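Long-range contacts in uncharacterized N-acetyltransferase D2E76_00625 (Mycobacteroides abscessus, PDB 6YCA), which probably transfers the acetyl group of acetyl coenzyme A, which it binds, to amines as a GCN5-related N-acetyltransferase of the Eis type, yet cannot modify aminoglycosides: residues A328-E333 against T359-V364; G229-R234 against I249-L254; L60-R65 against S81-L86; S154-I159 against A300-R305. All coordinates share one frame; numbering follows the deposited sequence.

Contact 1: A328-E333 against T359-V364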
loop_
_atom_site.group_PDB
_atom_site.type_symbol
_atom_site.label_atom_id
_atom_site.label_comp_id
_atom_site.label_asym_id
_atom_site.label_seq_id
_atom_site.Cartn_x
_atom_site.Cartn_y
_atom_site.Cartn_z
ATOM N N ALA A 328 30.953 37.476 27.203
ATOM C CA ALA A 328 30.538 38.330 28.300
ATOM C C ALA A 328 29.307 37.738 28.988
ATOM O O ALA A 328 28.487 37.073 28.348
ATOM C CB ALA A 328 30.214 39.729 27.785
ATOM N N PRO A 329 29.169 37.950 30.294
ATOM C CA PRO A 329 28.046 37.353 31.025
ATOM C C PRO A 329 26.698 37.858 30.528
ATOM O O PRO A 329 26.554 38.996 30.078
ATOM C CB PRO A 329 28.295 37.784 32.476
ATOM C CG PRO A 329 29.745 38.112 32.537
ATOM C CD PRO A 329 30.093 38.664 31.191
ATOM N N VAL A 330 25.706 36.979 30.609
ATOM C CA VAL A 330 24.321 37.294 30.293
ATOM C C VAL A 330 23.476 36.965 31.517
ATOM O O VAL A 330 23.706 35.948 32.182
ATOM C CB VAL A 330 23.851 36.477 29.072
ATOM C CG1 VAL A 330 22.365 36.663 28.836
ATOM C CG2 VAL A 330 24.646 36.869 27.842
ATOM N N VAL A 331 22.507 37.823 31.821
ATOM C CA VAL A 331 21.620 37.630 32.962
ATOM C C VAL A 331 20.297 37.075 32.455
ATOM O O VAL A 331 19.633 37.697 31.616
ATOM C CB VAL A 331 21.414 38.933 33.749
ATOM C CG1 VAL A 331 20.485 38.683 34.930
ATOM C CG2 VAL A 331 22.752 39.481 34.215
ATOM N N ILE A 332 19.922 35.900 32.952
ATOM C CA ILE A 332 18.708 35.204 32.538
ATOM C C ILE A 332 17.729 35.196 33.703
ATOM O O ILE A 332 18.053 34.704 34.790
ATOM C CB ILE A 332 19.014 33.771 32.074
ATOM C CG1 ILE A 332 20.061 33.785 30.961
ATOM C CG2 ILE A 332 17.748 33.085 31.615
ATOM C CD1 ILE A 332 20.478 32.408 30.501
ATOM N N GLU A 333 16.533 35.735 33.483
ATOM C CA GLU A 333 15.467 35.656 34.473
ATOM C C GLU A 333 14.617 34.426 34.167
ATOM O O GLU A 333 14.009 34.333 33.095
ATOM C CB GLU A 333 14.614 36.925 34.471
ATOM C CG GLU A 333 13.541 36.951 35.561
ATOM C CD GLU A 333 12.727 38.236 35.572
ATOM O OE1 GLU A 333 13.117 39.202 34.887
ATOM O OE2 GLU A 333 11.690 38.281 36.263
ATOM N N THR A 359 19.333 43.978 36.032
ATOM C CA THR A 359 18.250 43.861 35.070
ATOM C C THR A 359 18.585 42.732 34.101
ATOM O O THR A 359 19.718 42.666 33.601
ATOM C CB THR A 359 18.100 45.174 34.306
ATOM O OG1 THR A 359 17.907 46.247 35.235
ATOM C CG2 THR A 359 16.906 45.112 33.357
ATOM N N PRO A 360 17.655 41.821 33.831
ATOM C CA PRO A 360 17.986 40.650 33.015
ATOM C C PRO A 360 18.114 40.997 31.541
ATOM O O PRO A 360 17.540 41.966 31.040
ATOM C CB PRO A 360 16.801 39.712 33.251
ATOM C CG PRO A 360 15.670 40.634 33.554
ATOM C CD PRO A 360 16.265 41.780 34.318
ATOM N N ASP A 361 18.889 40.171 30.844
ATOM C CA ASP A 361 18.976 40.240 29.392
ATOM C C ASP A 361 17.953 39.350 28.708
ATOM O O ASP A 361 17.601 39.603 27.551
ATOM C CB ASP A 361 20.376 39.827 28.924
ATOM C CG ASP A 361 21.444 40.820 29.329
ATOM O OD1 ASP A 361 21.206 42.039 29.188
ATOM O OD2 ASP A 361 22.517 40.381 29.797
ATOM N N ILE A 362 17.482 38.307 29.388
ATOM C CA ILE A 362 16.593 37.318 28.785
ATOM C C ILE A 362 15.627 36.810 29.848
ATOM O O ILE A 362 16.009 36.604 31.003
ATOM C CB ILE A 362 17.425 36.167 28.176
ATOM C CG1 ILE A 362 18.002 36.586 26.829
ATOM C CG2 ILE A 362 16.596 34.904 28.019
ATOM C CD1 ILE A 362 18.897 35.566 26.245
ATOM N N SER A 363 14.368 36.615 29.457
ATOM C CA SER A 363 13.351 36.028 30.320
ATOM C C SER A 363 12.821 34.773 29.643
ATOM O O SER A 363 12.517 34.792 28.447
ATOM C CB SER A 363 12.200 37.005 30.581
ATOM O OG SER A 363 12.603 38.078 31.418
ATOM N N VAL A 364 12.751 33.675 30.396
ATOM C CA VAL A 364 12.323 32.394 29.847
ATOM C C VAL A 364 11.772 31.567 31.000
ATOM O O VAL A 364 12.211 31.706 32.145
ATOM C CB VAL A 364 13.514 31.705 29.129
ATOM C CG1 VAL A 364 14.810 31.996 29.863
ATOM C CG2 VAL A 364 13.303 30.225 28.959
#
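Parallel strand pairing joins A328-E333 to T359-V364 in the sterol carrier protein domain at the C-terminal end of the chain. I332 pairs with I362 and E333 with S363 at the regular end of the contact. E333 N donates to I362 O at 2.7 Å, nearly along the carbonyl axis, and V364 N returns a bond to E333 O at 3.0 Å. At the other end D361 turns out of the extended course, so D361 N and I362 N both point at V331 O. This one carbonyl is thus gripped twice, by D361 N at 2.7 Å and by I362 N at 3.2 Å. With CG anti to the carbonyl carbon (chi1 -68°), the D361 carboxylate swings back to the partner strand, where V331 N meets OD2 from above the carboxylate plane at 3.3 Å and 169°. So a side-chain oxygen, rather than a carbonyl of 359-364, accepts from V331 N, and D361 OD1 is held by S392. E333 runs fully extended (chi1 -176°) alongside the P360 ring, its OE1 3.2 Å from P360 CG. On the same side, V331 CG1 crosses P360 obliquely. On the I332 and I362 face, I332 CG2 packs on V364 CG1 at 3.6 Å. That face is covered by helix 395-403, where I332 touches F403 and I362 touches A399, and by W379 of helix 379-384, while strand 344-348 continues the sheet beyond 330-335 and strand 388-390 continues it beyond 362-365.

Contact 2: G229-R234 against I249-L254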
loop_
_atom_site.group_PDB
_atom_site.type_symbol
_atom_site.label_atom_id
_atom_site.label_comp_id
_atom_site.label_asym_id
_atom_site.label_seq_id
_atom_site.Cartn_x
_atom_site.Cartn_y
_atom_site.Cartn_z
ATOM N N GLY A 229 34.483 0.846 21.196
ATOM C CA GLY A 229 33.045 0.860 20.998
ATOM C C GLY A 229 32.542 -0.482 20.512
ATOM O O GLY A 229 33.306 -1.437 20.345
ATOM N N TYR A 230 31.231 -0.534 20.272
ATOM C CA TYR A 230 30.591 -1.750 19.781
ATOM C C TYR A 230 29.348 -1.389 18.975
ATOM O O TYR A 230 28.915 -0.233 18.938
ATOM C CB TYR A 230 30.236 -2.721 20.924
ATOM C CG TYR A 230 29.130 -2.242 21.842
ATOM C CD1 TYR A 230 27.794 -2.440 21.515
ATOM C CD2 TYR A 230 29.418 -1.617 23.050
ATOM C CE1 TYR A 230 26.777 -2.009 22.348
ATOM C CE2 TYR A 230 28.404 -1.185 23.897
ATOM C CZ TYR A 230 27.085 -1.385 23.540
ATOM O OH TYR A 230 26.063 -0.964 24.367
ATOM N N VAL A 231 28.764 -2.404 18.337
ATOM C CA VAL A 231 27.530 -2.227 17.576
ATOM C C VAL A 231 26.728 -3.523 17.620
ATOM O O VAL A 231 27.273 -4.609 17.404
ATOM C CB VAL A 231 27.792 -1.772 16.122
ATOM C CG1 VAL A 231 28.691 -2.748 15.401
ATOM C CG2 VAL A 231 26.488 -1.606 15.377
ATOM N N ARG A 232 25.436 -3.403 17.929
ATOM C CA ARG A 232 24.487 -4.510 17.923
ATOM C C ARG A 232 23.541 -4.348 16.743
ATOM O O ARG A 232 23.023 -3.252 16.509
ATOM C CB ARG A 232 23.649 -4.505 19.198
ATOM C CG ARG A 232 24.274 -5.123 20.414
ATOM C CD ARG A 232 23.366 -4.853 21.597
ATOM N NE ARG A 232 21.996 -5.293 21.338
ATOM C CZ ARG A 232 21.392 -6.285 21.981
ATOM N NH1 ARG A 232 22.024 -6.934 22.950
ATOM N NH2 ARG A 232 20.143 -6.607 21.671
ATOM N N TYR A 233 23.311 -5.432 16.007
ATOM C CA TYR A 233 22.376 -5.392 14.889
ATOM C C TYR A 233 21.670 -6.732 14.735
ATOM O O TYR A 233 22.224 -7.785 15.061
ATOM C CB TYR A 233 23.037 -4.947 13.575
ATOM C CG TYR A 233 24.247 -5.754 13.156
ATOM C CD1 TYR A 233 25.518 -5.430 13.618
ATOM C CD2 TYR A 233 24.119 -6.833 12.293
ATOM C CE1 TYR A 233 26.629 -6.162 13.227
ATOM C CE2 TYR A 233 25.220 -7.568 11.898
ATOM C CZ TYR A 233 26.472 -7.232 12.369
ATOM O OH TYR A 233 27.566 -7.968 11.977
ATOM N N ARG A 234 20.441 -6.679 14.220
ATOM C CA ARG A 234 19.586 -7.849 14.098
ATOM C C ARG A 234 18.972 -7.926 12.705
ATOM O O ARG A 234 18.505 -6.912 12.174
ATOM C CB ARG A 234 18.456 -7.754 15.134
ATOM C CG ARG A 234 17.933 -9.091 15.628
ATOM C CD ARG A 234 16.980 -8.903 16.804
ATOM N NE ARG A 234 17.699 -8.420 17.984
ATOM C CZ ARG A 234 17.223 -8.449 19.226
ATOM N NH1 ARG A 234 17.959 -7.988 20.227
ATOM N NH2 ARG A 234 16.017 -8.945 19.475
ATOM N N ILE A 249 18.786 -5.212 8.010
ATOM C CA ILE A 249 19.206 -5.391 9.395
ATOM C C ILE A 249 18.846 -4.131 10.173
ATOM O O ILE A 249 18.716 -3.036 9.616
ATOM C CB ILE A 249 20.705 -5.726 9.561
ATOM C CG1 ILE A 249 21.573 -4.540 9.141
ATOM C CG2 ILE A 249 21.072 -6.986 8.790
ATOM C CD1 ILE A 249 23.040 -4.748 9.399
ATOM N N SER A 250 18.718 -4.286 11.486
ATOM C CA SER A 250 18.336 -3.195 12.373
ATOM C C SER A 250 19.391 -3.044 13.459
ATOM O O SER A 250 19.648 -3.988 14.215
ATOM C CB SER A 250 16.975 -3.475 13.003
ATOM O OG SER A 250 16.567 -2.383 13.801
ATOM N N VAL A 251 19.979 -1.857 13.550
ATOM C CA VAL A 251 20.995 -1.546 14.550
ATOM C C VAL A 251 20.290 -0.865 15.718
ATOM O O VAL A 251 19.776 0.250 15.578
ATOM C CB VAL A 251 22.100 -0.655 13.966
ATOM C CG1 VAL A 251 23.094 -0.263 15.038
ATOM C CG2 VAL A 251 22.799 -1.348 12.821
ATOM N N ASP A 252 20.257 -1.533 16.874
ATOM C CA ASP A 252 19.598 -0.969 18.048
ATOM C C ASP A 252 20.536 -0.206 18.978
ATOM O O ASP A 252 20.058 0.605 19.780
ATOM C CB ASP A 252 18.836 -2.049 18.827
ATOM C CG ASP A 252 19.698 -3.235 19.170
ATOM O OD1 ASP A 252 20.843 -3.283 18.685
ATOM O OD2 ASP A 252 19.236 -4.119 19.924
ATOM N N ASP A 253 21.846 -0.425 18.889
ATOM C CA ASP A 253 22.780 0.276 19.767
ATOM C C ASP A 253 24.107 0.438 19.040
ATOM O O ASP A 253 24.684 -0.546 18.566
ATOM C CB ASP A 253 22.979 -0.490 21.079
ATOM C CG ASP A 253 23.199 0.431 22.271
ATOM O OD1 ASP A 253 22.954 1.652 22.147
ATOM O OD2 ASP A 253 23.624 -0.066 23.335
ATOM N N LEU A 254 24.576 1.681 18.932
ATOM C CA LEU A 254 25.886 1.986 18.365
ATOM C C LEU A 254 26.581 2.909 19.360
ATOM O O LEU A 254 26.272 4.102 19.433
ATOM C CB LEU A 254 25.741 2.655 17.005
ATOM C CG LEU A 254 26.892 2.560 16.002
ATOM C CD1 LEU A 254 26.473 3.196 14.687
ATOM C CD2 LEU A 254 28.164 3.202 16.519
#
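With CG anti to the carbonyl carbon (chi1 -82°) and the chain bent at chi3 (54°), R232 turns the edge of its guanidinium to the carboxylate of D252, whose own CG sits between backbone N and carbonyl carbon (chi1 53°). R232 NH2 reaches the syn lone pair of D252 OD2 at 3.2 Å in a salt bridge, seconded by a weak bond from NE. Beneath it the antiparallel strands bulge: D252 and D253 together face R232, whose N donates to D253 O at 3.0 Å while D252 N gives R232 O a weak bond. Farther along, R234 and S250 form a hydrogen-bonded pair, with S250 N to R234 O at 2.7 Å. Y230 OH donates to D253 OD2 at 2.8 Å from above the carboxylate plane, and the same oxygen forms a salt bridge with R202. V231, V251 and L254 line the apolar face, where V231 CG2 touches V251 CG1 at 3.7 Å and helix 259-270 packs against V231 and V251. There Y233 lies alongside I249, its OH bonded to H268 and to R44 of a neighbouring subunit. The guanidiniums of R232 and R234 lie close together among D252, D214 and D217, acids that probably compensate the two positive charges and hold both groups in place.

Contact 3: L60-R65 against S81-L86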
loop_
_atom_site.group_PDB
_atom_site.type_symbol
_atom_site.label_atom_id
_atom_site.label_comp_id
_atom_site.label_asym_id
_atom_site.label_seq_id
_atom_site.Cartn_x
_atom_site.Cartn_y
_atom_site.Cartn_z
ATOM N N LEU A 60 13.655 -5.354 38.796
ATOM C CA LEU A 60 13.662 -4.263 37.832
ATOM C C LEU A 60 13.489 -2.891 38.468
ATOM O O LEU A 60 13.442 -1.894 37.742
ATOM C CB LEU A 60 12.576 -4.487 36.775
ATOM C CG LEU A 60 12.653 -5.811 36.009
ATOM C CD1 LEU A 60 11.419 -6.017 35.138
ATOM C CD2 LEU A 60 13.927 -5.864 35.180
ATOM N N LEU A 61 13.404 -2.807 39.791
ATOM C CA LEU A 61 13.145 -1.549 40.475
ATOM C C LEU A 61 14.264 -1.216 41.450
ATOM O O LEU A 61 14.994 -2.093 41.923
ATOM C CB LEU A 61 11.804 -1.581 41.224
ATOM C CG LEU A 61 10.536 -1.488 40.374
ATOM C CD1 LEU A 61 9.295 -1.638 41.235
ATOM C CD2 LEU A 61 10.522 -0.154 39.669
ATOM N N GLU A 62 14.376 0.074 41.757
ATOM C CA GLU A 62 15.246 0.558 42.817
ATOM C C GLU A 62 14.338 0.958 43.971
ATOM O O GLU A 62 13.522 1.879 43.832
ATOM C CB GLU A 62 16.038 1.773 42.339
ATOM C CG GLU A 62 16.902 2.417 43.411
ATOM C CD GLU A 62 17.798 3.513 42.859
ATOM O OE1 GLU A 62 18.537 4.133 43.652
ATOM O OE2 GLU A 62 17.766 3.752 41.632
ATOM N N LEU A 63 14.486 0.275 45.103
ATOM C CA LEU A 63 13.559 0.462 46.211
ATOM C C LEU A 63 13.756 1.815 46.879
ATOM O O LEU A 63 14.883 2.232 47.155
ATOM C CB LEU A 63 13.722 -0.652 47.243
ATOM C CG LEU A 63 13.512 -2.085 46.751
ATOM C CD1 LEU A 63 13.667 -3.078 47.907
ATOM C CD2 LEU A 63 12.168 -2.252 46.047
ATOM N N GLY A 64 12.650 2.519 47.096
ATOM C CA GLY A 64 12.677 3.770 47.823
ATOM C C GLY A 64 12.524 5.001 46.971
ATOM O O GLY A 64 12.824 6.106 47.434
ATOM N N ARG A 65 12.038 4.847 45.748
ATOM C CA ARG A 65 11.909 5.949 44.813
ATOM C C ARG A 65 10.554 5.915 44.130
ATOM O O ARG A 65 10.311 6.710 43.218
ATOM C CB ARG A 65 13.012 5.854 43.753
ATOM C CG ARG A 65 14.386 6.320 44.204
ATOM C CD ARG A 65 15.337 6.369 43.019
ATOM N NE ARG A 65 16.366 7.393 43.166
ATOM C CZ ARG A 65 16.307 8.594 42.602
ATOM N NH1 ARG A 65 15.263 8.928 41.853
ATOM N NH2 ARG A 65 17.290 9.463 42.787
ATOM N N SER A 81 11.338 6.592 39.764
ATOM C CA SER A 81 12.558 7.155 39.203
ATOM C C SER A 81 13.735 6.274 39.600
ATOM O O SER A 81 13.633 5.426 40.488
ATOM C CB SER A 81 12.774 8.603 39.650
ATOM O OG SER A 81 12.680 8.709 41.055
ATOM N N TYR A 82 14.858 6.486 38.919
ATOM C CA TYR A 82 16.091 5.764 39.180
ATOM C C TYR A 82 17.213 6.751 39.457
ATOM O O TYR A 82 17.258 7.842 38.884
ATOM C CB TYR A 82 16.479 4.887 37.980
ATOM C CG TYR A 82 15.546 3.722 37.764
ATOM C CD1 TYR A 82 14.322 3.897 37.135
ATOM C CD2 TYR A 82 15.883 2.445 38.200
ATOM C CE1 TYR A 82 13.454 2.833 36.943
ATOM C CE2 TYR A 82 15.024 1.373 38.011
ATOM C CZ TYR A 82 13.812 1.578 37.381
ATOM O OH TYR A 82 12.948 0.530 37.186
ATOM N N THR A 83 18.127 6.353 40.336
ATOM C CA THR A 83 19.333 7.133 40.579
ATOM C C THR A 83 20.232 7.026 39.354
ATOM O O THR A 83 20.673 5.929 38.996
ATOM C CB THR A 83 20.049 6.580 41.811
ATOM O OG1 THR A 83 19.154 6.595 42.931
ATOM C CG2 THR A 83 21.280 7.409 42.143
ATOM N N SER A 84 20.508 8.156 38.710
ATOM C CA SER A 84 21.218 8.142 37.442
ATOM C C SER A 84 22.111 9.374 37.352
ATOM O O SER A 84 22.150 10.209 38.263
ATOM C CB SER A 84 20.221 8.080 36.279
ATOM O OG SER A 84 20.875 8.199 35.028
ATOM N N TRP A 85 22.833 9.482 36.239
ATOM C CA TRP A 85 23.583 10.682 35.905
ATOM C C TRP A 85 23.248 11.108 34.479
ATOM O O TRP A 85 22.676 10.343 33.701
ATOM C CB TRP A 85 25.104 10.507 36.081
ATOM C CG TRP A 85 25.704 9.273 35.448
ATOM C CD1 TRP A 85 26.122 8.146 36.093
ATOM C CD2 TRP A 85 25.981 9.062 34.053
ATOM N NE1 TRP A 85 26.630 7.242 35.189
ATOM C CE2 TRP A 85 26.553 7.778 33.931
ATOM C CE3 TRP A 85 25.795 9.830 32.896
ATOM C CZ2 TRP A 85 26.935 7.243 32.699
ATOM C CZ3 TRP A 85 26.176 9.297 31.673
ATOM C CH2 TRP A 85 26.741 8.016 31.586
ATOM N N LEU A 86 23.587 12.353 34.152
ATOM C CA LEU A 86 23.350 12.898 32.820
ATOM C C LEU A 86 24.538 13.760 32.429
ATOM O O LEU A 86 24.980 14.604 33.215
ATOM C CB LEU A 86 22.071 13.740 32.788
ATOM C CG LEU A 86 21.486 14.110 31.425
ATOM C CD1 LEU A 86 19.975 14.191 31.533
ATOM C CD2 LEU A 86 22.044 15.425 30.923
#
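In the N-terminal GNAT domain, the loop between helix 57-60 and strand 67-70 folds against the middle of strand 75-87 and grips it through polar side chains, with no strand pairing between L60-R65 and S81-L86. E62, extended with CG anti to the backbone N (chi1 176°), reaches across T83 at about a right angle and takes it with both oxygens. T83 OG1 donates to the syn lone pair of E62 OE1 at 2.6 Å, and T83 N points almost straight (173°) at E62 OE2, 2.9 Å away. R65 stretches along the strand from the other end of the loop. One face of its guanidinium lies over the Y82-T83 peptide, and its edge meets S81 in plane, NH1 to OG at 2.7 Å, a weak, bent bond. R65 NE gives T83 OG1 another weak bond at 2.9 Å, while NH2 finds its strongest partner in E130. At the opposite end the Y82 bond to CB leads away from the loop, but the ring bends back so that OH donates in the carbonyl plane to L60 O at 2.5 Å. L61 CD2 leans on the same hydroxyl at 3.5 Å. T83 OG1 thus stands between carboxylate and guanidinium, donating a hydrogen bond to E62 and accepting a weak one from R65; R65, in a salt bridge with E130 and a long ion pair with E62, probably helps keep both carboxylates ionised.

Contact 4: S154-I159 against A300-R305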
loop_
_atom_site.group_PDB
_atom_site.type_symbol
_atom_site.label_atom_id
_atom_site.label_comp_id
_atom_site.label_asym_id
_atom_site.label_seq_id
_atom_site.Cartn_x
_atom_site.Cartn_y
_atom_site.Cartn_z
ATOM N N SER A 154 16.005 12.388 18.565
ATOM C CA SER A 154 16.664 11.258 17.932
ATOM C C SER A 154 16.144 11.085 16.511
ATOM O O SER A 154 15.029 11.501 16.178
ATOM C CB SER A 154 16.438 9.975 18.742
ATOM O OG SER A 154 15.092 9.544 18.648
ATOM N N ALA A 155 16.970 10.473 15.668
ATOM C CA ALA A 155 16.634 10.264 14.266
ATOM C C ALA A 155 16.802 8.794 13.902
ATOM O O ALA A 155 17.483 8.030 14.596
ATOM C CB ALA A 155 17.475 11.142 13.324
ATOM N N THR A 156 16.162 8.415 12.796
ATOM C CA THR A 156 16.227 7.070 12.247
ATOM C C THR A 156 16.709 7.141 10.807
ATOM O O THR A 156 16.116 7.845 9.984
ATOM C CB THR A 156 14.850 6.426 12.264
ATOM O OG1 THR A 156 14.312 6.514 13.584
ATOM C CG2 THR A 156 14.958 4.960 11.864
ATOM N N TYR A 157 17.766 6.401 10.502
ATOM C CA TYR A 157 18.368 6.412 9.181
ATOM C C TYR A 157 18.164 5.072 8.483
ATOM O O TYR A 157 18.267 4.012 9.107
ATOM C CB TYR A 157 19.866 6.693 9.292
ATOM C CG TYR A 157 20.169 8.004 9.969
ATOM C CD1 TYR A 157 20.235 8.089 11.352
ATOM C CD2 TYR A 157 20.384 9.158 9.231
ATOM C CE1 TYR A 157 20.509 9.284 11.983
ATOM C CE2 TYR A 157 20.663 10.358 9.853
ATOM C CZ TYR A 157 20.726 10.415 11.231
ATOM O OH TYR A 157 21.002 11.605 11.861
ATOM N N ARG A 158 17.867 5.132 7.186
ATOM C CA ARG A 158 17.879 3.972 6.302
ATOM C C ARG A 158 18.982 4.179 5.276
ATOM O O ARG A 158 18.960 5.161 4.524
ATOM C CB ARG A 158 16.557 3.778 5.560
ATOM C CG ARG A 158 15.402 3.154 6.310
ATOM C CD ARG A 158 14.265 3.002 5.305
ATOM N NE ARG A 158 14.657 2.145 4.183
ATOM C CZ ARG A 158 14.015 2.087 3.014
ATOM N NH1 ARG A 158 12.946 2.846 2.792
ATOM N NH2 ARG A 158 14.453 1.281 2.051
ATOM N N ILE A 159 19.950 3.269 5.264
ATOM C CA ILE A 159 21.083 3.323 4.350
ATOM C C ILE A 159 20.892 2.235 3.305
ATOM O O ILE A 159 20.689 1.066 3.651
ATOM C CB ILE A 159 22.406 3.114 5.103
ATOM C CG1 ILE A 159 22.572 4.175 6.194
ATOM C CG2 ILE A 159 23.570 3.149 4.126
ATOM C CD1 ILE A 159 23.834 4.007 7.018
ATOM N N ALA A 300 19.060 8.003 4.211
ATOM C CA ALA A 300 17.782 8.692 4.274
ATOM C C ALA A 300 17.300 8.741 5.713
ATOM O O ALA A 300 17.410 7.755 6.450
ATOM C CB ALA A 300 16.725 7.980 3.416
ATOM N N VAL A 301 16.771 9.893 6.110
ATOM C CA VAL A 301 16.170 10.050 7.428
ATOM C C VAL A 301 14.749 9.498 7.353
ATOM O O VAL A 301 13.895 10.050 6.658
ATOM C CB VAL A 301 16.187 11.511 7.885
ATOM C CG1 VAL A 301 15.400 11.674 9.179
ATOM C CG2 VAL A 301 17.620 11.981 8.065
ATOM N N ALA A 302 14.510 8.376 8.026
ATOM C CA ALA A 302 13.199 7.740 8.030
ATOM C C ALA A 302 12.275 8.281 9.115
ATOM O O ALA A 302 11.117 7.856 9.188
ATOM C CB ALA A 302 13.337 6.219 8.164
ATOM N N GLY A 303 12.756 9.200 9.953
ATOM C CA GLY A 303 11.924 9.781 10.989
ATOM C C GLY A 303 12.703 10.520 12.055
ATOM O O GLY A 303 13.875 10.220 12.298
ATOM N N ILE A 304 12.070 11.505 12.686
ATOM C CA ILE A 304 12.670 12.258 13.784
ATOM C C ILE A 304 11.616 12.441 14.864
ATOM O O ILE A 304 10.482 12.839 14.569
ATOM C CB ILE A 304 13.219 13.622 13.324
ATOM C CG1 ILE A 304 14.493 13.427 12.502
ATOM C CG2 ILE A 304 13.480 14.522 14.516
ATOM C CD1 ILE A 304 15.119 14.715 12.041
ATOM N N ARG A 305 11.987 12.158 16.114
ATOM C CA ARG A 305 11.046 12.185 17.222
ATOM C C ARG A 305 11.716 12.832 18.426
ATOM O O ARG A 305 12.942 12.780 18.576
ATOM C CB ARG A 305 10.560 10.767 17.559
ATOM C CG ARG A 305 9.371 10.707 18.513
ATOM C CD ARG A 305 8.786 9.298 18.568
ATOM N NE ARG A 305 7.565 9.220 19.368
ATOM C CZ ARG A 305 6.339 9.408 18.881
ATOM N NH1 ARG A 305 6.170 9.698 17.598
ATOM N NH2 ARG A 305 5.278 9.312 19.677
#
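Antiparallel pairing with a classic beta bulge joins strands 149-160 and 299-312, bringing together two strands of the acetyltransferase part of the chain across 140 intervening residues. S154 and R305 form one hydrogen-bonded pair: S154 N meets R305 O nearly along the carbonyl axis at 3.1 Å, and R305 N meets S154 O likewise at 3.1 Å. At the far end R158 N donates to A300 O at 2.8 Å, and A300 N to R158 O at 2.9 Å, this last from above the carbonyl plane. Between them T156 faces two residues instead of one. Its O accepts from A302 N at 2.6 Å, whereas its N donates to G303 O at 3.0 Å, both in the plane of the carbonyl concerned. A302 turns into a helical conformation to open the bulge, and G303, at phi 165°, takes backbone angles suited to glycine. The alternate residues of 154-159 look the other way: A155, Y157 and I159 pair by backbone bonds with R283, L280 and I278 of strand 277-284, so both edges of strand 149-160 are engaged. Several of the same carbonyls also receive CA-H contacts, as when Y157 CA lies against A300 O. Y157 OH is bonded to P284 O. I304, on the A155 face, packs on I304 of a neighbouring subunit, while within the pair its CG1 rests on A155 CB at 3.8 Å. The Y157 side chain runs beside V301, pointing the same way, with CE2 3.9 Å from V301 CG2.

In the fold
The centres of contacts 2 and 4 lie about 15 Å apart, contact 2 nested inside the chain loop that contact 4 closes. Strand 277-284 separates strand 149-160 of contact 4 from strand 248-256 of contact 2. Contacts 1, 2 and 3 are partly buried, contact 4 a surface contact. Contacts 2 and 4 are bulged antiparallel pairs, yet contact 4 relies on main-chain bonds, whereas contact 2 adds a charged face opposite its apolar one. Contact 3 replaces strand pairing with side-chain bonds to a loop, in the other GNAT region. Contact 1, parallel and in the sterol carrier domain, has its nearest atoms about 17 Å from contact 3; there an aspartate side chain accepts a bond from the partner strand's backbone.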